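Local coordinates for acyl-CoA thioesterase II TesB2 (PDB 3U0A) that hydrolyses acyl-CoA thioesters to coenzyme A and the free acid, with fatty acyl-CoAs the likely substrates, as a member of the C/M/P thioester hydrolase family, at the interface of chains A and B. Numbering follows the deposited sequence. Chains: chain A/B, Acyl-CoA thioesterase II TesB2.

Contact 1: the interface of chains A and B. Residues chain A 118-120, 229; chain B 244-246.
A:His119 pairs with B:Ala246 in an antiparallel beta bridge, which sets the short strand 119-120 of chain A against strand 237-247 of chain B. Two backbone hydrogen bonds close the bridge: B:Ala246 N donates to A:His119 O at 2.9 Å, and A:His119 N returns a longer bond of 3.2 Å to B:Ala246 O. A:Gln120 and B:Ser245 form the next bridge, so the short strand of chain A adds on to strand 237-247 of chain B across the subunit boundary.

Packing is tight on the side where the imidazole lies. With CG of A:His119 lodged between its own backbone N and carbonyl carbon (chi1 60°), the ring folds back over the partner strand and receives the methyl of B:Ala246 on one face. That methyl, B:Ala246 CB, sits toward the rim of the ring, 3.4 Å from A:His119 CE1. B:Ala246 hides more surface than any other residue of this patch.

The other side is looser. A:Arg229 reaches in with an extended chain, and its NH1 donates to the hydroxyl OG of B:Ser245 at 3.0 Å; the bond is bent, and the hydroxyl stands 31° out of the guanidinium plane. NH2 makes weak bonds with the same hydroxyl and with A:His119 O, which lies at the guanidinium edge. A:Ser118 and A:Gln120 add little buried surface. Above one face of the guanidinium, toward its rim, lies the amide nitrogen NE2 of A:Gln120.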
loop_
_atom_site.group_PDB
_atom_site.type_symbol
_atom_site.label_atom_id
_atom_site.label_comp_id
_atom_site.label_asym_id
_atom_site.label_seq_id
_atom_site.Cartn_x
_atom_site.Cartn_y
_atom_site.Cartn_z
ATOM N N SER A 118 17.950 -11.822 1.803
ATOM C CA SER A 118 18.357 -10.569 1.139
ATOM C C SER A 118 18.158 -10.617 -0.362
ATOM O O SER A 118 18.582 -11.571 -0.986
ATOM C CB SER A 118 19.837 -10.319 1.367
ATOM O OG SER A 118 19.991 -9.308 2.308
ATOM N N HIS A 119 17.549 -9.583 -0.935
ATOM C CA HIS A 119 17.576 -9.359 -2.387
ATOM C C HIS A 119 16.967 -8.022 -2.705
ATOM O O HIS A 119 16.276 -7.430 -1.852
ATOM C CB HIS A 119 16.849 -10.477 -3.157
ATOM C CG HIS A 119 15.393 -10.623 -2.803
ATOM N ND1 HIS A 119 14.947 -11.541 -1.951
ATOM C CD2 HIS A 119 14.291 -9.941 -3.247
ATOM C CE1 HIS A 119 13.626 -11.432 -1.850
ATOM N NE2 HIS A 119 13.231 -10.459 -2.646
ATOM N N GLN A 120 17.217 -7.540 -3.931
ATOM C CA GLN A 120 16.533 -6.335 -4.444
ATOM C C GLN A 120 16.539 -6.293 -5.965
ATOM O O GLN A 120 17.385 -6.906 -6.592
ATOM C CB GLN A 120 17.157 -5.053 -3.882
ATOM C CG GLN A 120 18.462 -4.638 -4.533
ATOM C CD GLN A 120 19.163 -3.497 -3.795
ATOM O OE1 GLN A 120 19.021 -2.321 -4.176
ATOM N NE2 GLN A 120 19.942 -3.839 -2.747
ATOM N N ARG A 229 15.783 0.528 3.321
ATOM C CA ARG A 229 17.224 0.681 3.618
ATOM C C ARG A 229 17.515 2.134 3.871
ATOM O O ARG A 229 16.780 3.010 3.424
ATOM C CB ARG A 229 18.091 0.200 2.447
ATOM C CG ARG A 229 18.060 -1.300 2.238
ATOM C CD ARG A 229 18.557 -1.659 0.848
ATOM N NE ARG A 229 18.374 -3.081 0.553
ATOM C CZ ARG A 229 17.331 -3.627 -0.089
ATOM N NH1 ARG A 229 16.323 -2.895 -0.568
ATOM N NH2 ARG A 229 17.298 -4.942 -0.250
ATOM N N PRO B 244 10.139 -7.155 -4.781
ATOM C CA PRO B 244 11.277 -6.322 -5.192
ATOM C C PRO B 244 12.361 -6.142 -4.156
ATOM O O PRO B 244 13.392 -5.626 -4.482
ATOM C CB PRO B 244 10.618 -4.973 -5.479
ATOM C CG PRO B 244 9.440 -4.953 -4.591
ATOM C CD PRO B 244 8.926 -6.359 -4.583
ATOM N N SER B 245 12.120 -6.537 -2.913
ATOM C CA SER B 245 13.110 -6.351 -1.853
ATOM C C SER B 245 12.908 -7.271 -0.639
ATOM O O SER B 245 11.789 -7.617 -0.293
ATOM C CB SER B 245 13.112 -4.898 -1.387
ATOM O OG SER B 245 13.983 -4.732 -0.277
ATOM N N ALA B 246 14.019 -7.662 -0.023
ATOM C CA ALA B 246 14.036 -8.366 1.275
ATOM C C ALA B 246 15.275 -7.954 2.053
ATOM O O ALA B 246 16.357 -7.773 1.466
ATOM C CB ALA B 246 14.030 -9.862 1.098
#

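Contact 2: the interface of chains A and B. Residues chain A 205-206, 209, 216, 251, 274; chain B 117, 119.
This patch of the two-fold symmetric interface between identical subunits is a knob-in-pocket contact, in which B:Ile117 from a loop of one subunit plugs a pocket of the other and so helps tie together two chains of this homotetrameric enzyme. B:Ile117 hides 88 Å² here, most of the surface buried in the patch.

Its pocket is walled by A:His209, A:Thr274, A:Leu216 and the amide end of A:Gln206. The branched CB of B:Ile117 rests over the centre of the A:His209 ring, 3.7 Å from the centroid. B:Ile117 CG1 takes the position between backbone N and carbonyl carbon (chi1 51°), which carries the CD1 arm inward past the ring edge. B:Ile117 CG2 turns toward A:Leu216 CD1, 4.0 Å away. On another wall, B:Ile117 CG1 lies 3.5 Å from the hydroxyl OG1 of A:Thr274, and the two side chains meet at about a right angle.

Beside this apolar plug, the same A:His209 ring makes the polar contact. Its rim meets B:His119, whose ND1 lies in the plane of the A:His209 ring, so one imidazole uses its face for isoleucine and its edge for histidine. A:His209 NE2 and B:His119 ND1 share a nearly straight hydrogen bond of 2.7 Å; the coordinates do not show which nitrogen carries the hydrogen.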
loop_
_atom_site.group_PDB
_atom_site.type_symbol
_atom_site.label_atom_id
_atom_site.label_comp_id
_atom_site.label_asym_id
_atom_site.label_seq_id
_atom_site.Cartn_x
_atom_site.Cartn_y
_atom_site.Cartn_z
ATOM N N ALA A 205 0.317 9.618 -13.143
ATOM C CA ALA A 205 -0.975 9.281 -13.707
ATOM C C ALA A 205 -1.310 10.164 -14.926
ATOM O O ALA A 205 -2.045 9.702 -15.800
ATOM C CB ALA A 205 -2.079 9.373 -12.656
ATOM N N GLN A 206 -0.751 11.390 -15.000
ATOM C CA GLN A 206 -1.169 12.343 -16.037
ATOM C C GLN A 206 -0.309 12.340 -17.291
ATOM O O GLN A 206 -0.538 13.146 -18.188
ATOM C CB GLN A 206 -1.278 13.781 -15.493
ATOM C CG GLN A 206 -2.138 13.948 -14.238
ATOM C CD GLN A 206 -3.546 13.416 -14.419
ATOM O OE1 GLN A 206 -4.159 13.549 -15.504
ATOM N NE2 GLN A 206 -4.077 12.806 -13.358
ATOM N N HIS A 209 -2.173 12.048 -20.510
ATOM C CA HIS A 209 -3.493 12.662 -20.426
ATOM C C HIS A 209 -3.389 14.126 -20.420
ATOM O O HIS A 209 -4.206 14.792 -19.855
ATOM C CB HIS A 209 -4.160 12.237 -19.141
ATOM C CG HIS A 209 -4.453 10.781 -19.077
ATOM N ND1 HIS A 209 -5.181 10.158 -20.010
ATOM C CD2 HIS A 209 -4.108 9.831 -18.145
ATOM C CE1 HIS A 209 -5.273 8.868 -19.715
ATOM N NE2 HIS A 209 -4.616 8.663 -18.563
ATOM N N LEU A 216 -9.803 18.161 -15.050
ATOM C CA LEU A 216 -9.863 17.157 -13.963
ATOM C C LEU A 216 -10.026 17.697 -12.547
ATOM O O LEU A 216 -9.511 18.738 -12.209
ATOM C CB LEU A 216 -8.619 16.275 -13.970
ATOM C CG LEU A 216 -8.563 15.118 -14.949
ATOM C CD1 LEU A 216 -7.225 14.419 -14.778
ATOM C CD2 LEU A 216 -9.724 14.173 -14.705
ATOM N N ALA A 251 -6.953 7.113 -10.163
ATOM C CA ALA A 251 -5.736 6.697 -10.811
ATOM C C ALA A 251 -4.886 6.082 -9.732
ATOM O O ALA A 251 -4.803 6.604 -8.645
ATOM C CB ALA A 251 -5.021 7.877 -11.450
ATOM N N THR A 274 -8.895 11.453 -9.899
ATOM C CA THR A 274 -8.624 12.021 -11.199
ATOM C C THR A 274 -9.932 11.971 -11.963
ATOM O O THR A 274 -10.129 11.161 -12.868
ATOM C CB THR A 274 -7.486 11.312 -11.938
ATOM O OG1 THR A 274 -7.772 9.933 -11.998
ATOM C CG2 THR A 274 -6.139 11.522 -11.259
ATOM N N ILE B 117 -10.075 9.820 -16.182
ATOM C CA ILE B 117 -9.077 9.350 -17.162
ATOM C C ILE B 117 -8.998 7.812 -17.134
ATOM O O ILE B 117 -9.396 7.173 -16.126
ATOM C CB ILE B 117 -7.671 9.970 -16.946
ATOM C CG1 ILE B 117 -7.209 9.817 -15.492
ATOM C CG2 ILE B 117 -7.681 11.431 -17.343
ATOM C CD1 ILE B 117 -5.719 9.870 -15.296
ATOM N N HIS B 119 -6.575 4.384 -18.305
ATOM C CA HIS B 119 -5.498 3.652 -18.911
ATOM C C HIS B 119 -5.235 2.358 -18.167
ATOM O O HIS B 119 -5.792 2.121 -17.107
ATOM C CB HIS B 119 -4.241 4.531 -19.028
ATOM C CG HIS B 119 -3.719 5.047 -17.721
ATOM N ND1 HIS B 119 -3.737 6.358 -17.404
ATOM C CD2 HIS B 119 -3.118 4.388 -16.644
ATOM C CE1 HIS B 119 -3.192 6.532 -16.176
ATOM N NE2 HIS B 119 -2.817 5.329 -15.710
#

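Contact 3: the interface of chains A and B. Residues chain A 60-61, 89, 111, 226-228; chain B 250, 271.
Strands 250-259 and 264-275 of chain B present B:Arg250 and B:Glu271, both in extended backbone conformation, to A:His60 on strand 58-66 and A:Gln111 at the end of strand 101-111, in this thioesterase of the C/M/P family. B:Glu271 reaches out with CG anti to the backbone N (chi1 -165°), and its carboxylate oxygen OE1 accepts a 2.8 Å hydrogen bond from A:His60 ND1. The imidazole nitrogen approaches on the syn side, though 28° out of the carboxylate plane. Alongside, the A:Trp226 indole turns its edge to the carboxylate, with the two planes nearly perpendicular.

The other oxygen of B:Glu271, OE2, is held within chain B by a 2.8 Å salt bridge from B:Arg250 NE, which meets it from above the carboxylate plane. A bend at chi3 (-48°) brings the arginine across A:His60: its CD lies over one face of the imidazole, toward the rim, and A:His60 CB lies above one face of the guanidinium, also toward its rim. B:Arg250 NH1 then donates to the amide oxygen OE1 of A:Gln111 at 2.6 Å, nearly along the C=O axis. The extended glutamine is backed by the A:Phe89 ring, which has A:Gln111 CG above one face.

Water 1 bridges the subunits, joining B:Glu271 OE2 and A:His60 O to B:Arg250 NH2, which lies 3.0 Å from the water oxygen. Water 2 links the hydroxyl OG of A:Ser61 to B:Glu271 OE1, 2.9 Å from the latter.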
loop_
_atom_site.group_PDB
_atom_site.type_symbol
_atom_site.label_atom_id
_atom_site.label_comp_id
_atom_site.label_asym_id
_atom_site.label_seq_id
_atom_site.Cartn_x
_atom_site.Cartn_y
_atom_site.Cartn_z
ATOM N N HIS A 60 9.179 1.184 9.310
ATOM C CA HIS A 60 9.365 0.427 8.075
ATOM C C HIS A 60 8.176 0.421 7.146
ATOM O O HIS A 60 8.330 0.034 5.970
ATOM C CB HIS A 60 9.769 -1.031 8.389
ATOM C CG HIS A 60 8.690 -1.836 9.041
ATOM N ND1 HIS A 60 7.721 -2.434 8.345
ATOM C CD2 HIS A 60 8.465 -2.138 10.375
ATOM C CE1 HIS A 60 6.913 -3.090 9.185
ATOM N NE2 HIS A 60 7.367 -2.899 10.436
ATOM N N SER A 61 6.984 0.752 7.653
ATOM C CA SER A 61 5.839 0.910 6.767
ATOM C C SER A 61 4.834 1.889 7.314
ATOM O O SER A 61 4.894 2.225 8.464
ATOM C CB SER A 61 5.189 -0.424 6.408
ATOM O OG SER A 61 4.525 -0.997 7.497
ATOM N N PHE A 89 8.144 -5.781 17.074
ATOM C CA PHE A 89 7.355 -4.845 16.332
ATOM C C PHE A 89 6.484 -3.971 17.267
ATOM O O PHE A 89 5.918 -4.447 18.272
ATOM C CB PHE A 89 6.472 -5.606 15.334
ATOM C CG PHE A 89 7.232 -6.206 14.161
ATOM C CD1 PHE A 89 7.829 -7.450 14.272
ATOM C CD2 PHE A 89 7.335 -5.527 12.941
ATOM C CE1 PHE A 89 8.518 -8.000 13.223
ATOM C CE2 PHE A 89 8.038 -6.086 11.884
ATOM C CZ PHE A 89 8.623 -7.329 12.032
ATOM N N GLN A 111 10.071 -1.741 13.793
ATOM C CA GLN A 111 10.742 -3.004 14.064
ATOM C C GLN A 111 12.132 -2.783 14.564
ATOM O O GLN A 111 12.801 -1.838 14.176
ATOM C CB GLN A 111 10.804 -3.852 12.792
ATOM C CG GLN A 111 11.443 -5.242 12.944
ATOM C CD GLN A 111 11.809 -5.887 11.610
ATOM O OE1 GLN A 111 11.999 -5.204 10.628
ATOM N NE2 GLN A 111 11.899 -7.207 11.583
ATOM N N TRP A 226 6.919 1.869 2.217
ATOM C CA TRP A 226 7.745 0.864 2.861
ATOM C C TRP A 226 9.146 1.325 2.819
ATOM O O TRP A 226 9.672 1.576 1.754
ATOM C CB TRP A 226 7.580 -0.490 2.169
ATOM C CG TRP A 226 6.162 -1.056 2.258
ATOM C CD1 TRP A 226 5.648 -1.916 3.209
ATOM C CD2 TRP A 226 5.059 -0.822 1.353
ATOM N NE1 TRP A 226 4.343 -2.209 2.965
ATOM C CE2 TRP A 226 3.924 -1.569 1.880
ATOM C CE3 TRP A 226 4.894 -0.088 0.198
ATOM C CZ2 TRP A 226 2.698 -1.572 1.253
ATOM C CZ3 TRP A 226 3.635 -0.094 -0.425
ATOM C CH2 TRP A 226 2.573 -0.830 0.094
ATOM N N PHE A 227 9.763 1.457 3.980
ATOM C CA PHE A 227 11.089 2.065 4.098
ATOM C C PHE A 227 12.072 0.973 4.365
ATOM O O PHE A 227 12.154 0.472 5.469
ATOM C CB PHE A 227 11.096 3.106 5.216
ATOM C CG PHE A 227 10.005 4.105 5.080
ATOM C CD1 PHE A 227 10.024 5.025 4.051
ATOM C CD2 PHE A 227 8.929 4.102 5.936
ATOM C CE1 PHE A 227 9.003 5.943 3.899
ATOM C CE2 PHE A 227 7.908 5.018 5.784
ATOM C CZ PHE A 227 7.946 5.943 4.769
ATOM N N MET A 228 12.797 0.579 3.330
ATOM C CA MET A 228 13.597 -0.656 3.376
ATOM C C MET A 228 15.075 -0.483 3.820
ATOM O O MET A 228 15.576 -1.283 4.577
ATOM C CB MET A 228 13.564 -1.349 2.009
ATOM C CG MET A 228 12.278 -2.074 1.657
ATOM S SD MET A 228 11.297 -1.379 0.286
ATOM C CE MET A 228 12.515 -0.927 -0.934
ATOM N N ARG B 250 12.533 -8.805 6.779
ATOM C CA ARG B 250 11.255 -8.589 6.101
ATOM C C ARG B 250 11.460 -8.799 4.603
ATOM O O ARG B 250 12.590 -8.749 4.126
ATOM C CB ARG B 250 10.711 -7.160 6.351
ATOM C CG ARG B 250 10.637 -6.751 7.821
ATOM C CD ARG B 250 10.027 -5.359 8.048
ATOM N NE ARG B 250 10.605 -4.353 7.174
ATOM C CZ ARG B 250 11.818 -3.836 7.290
ATOM N NH1 ARG B 250 12.610 -4.217 8.254
ATOM N NH2 ARG B 250 12.237 -2.923 6.430
ATOM N N GLU B 271 3.838 -6.769 2.825
ATOM C CA GLU B 271 5.084 -6.953 3.517
ATOM C C GLU B 271 4.915 -8.162 4.455
ATOM O O GLU B 271 3.841 -8.424 4.944
ATOM C CB GLU B 271 5.526 -5.678 4.275
ATOM C CG GLU B 271 6.998 -5.746 4.707
ATOM C CD GLU B 271 7.571 -4.477 5.312
ATOM O OE1 GLU B 271 6.885 -3.753 6.053
ATOM O OE2 GLU B 271 8.749 -4.237 5.075
HETATM O O HOH W 1 9.976 -1.977 4.713
HETATM O O HOH W 2 4.258 -3.412 7.134
#

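Contacts 1 and 3 are neighbours, their C-alpha centres about 11 Å apart; in the copies given, contact 2 lies about 31 Å from contact 1 and 30 Å from contact 3. Contact 1 takes residues near the end of strand 237-247 of chain B, and B:Arg250 of contact 3 starts the next strand, 250-259; A:Met228 and A:Arg229 likewise adjoin. Strands 250-259 and 264-275 serve contact 3 from chain B and contact 2 from chain A. By two-fold symmetry, the twin of contact 1 adjoins contact 2 through B:His119, which may tie the strand pairing to the isoleucine pocket.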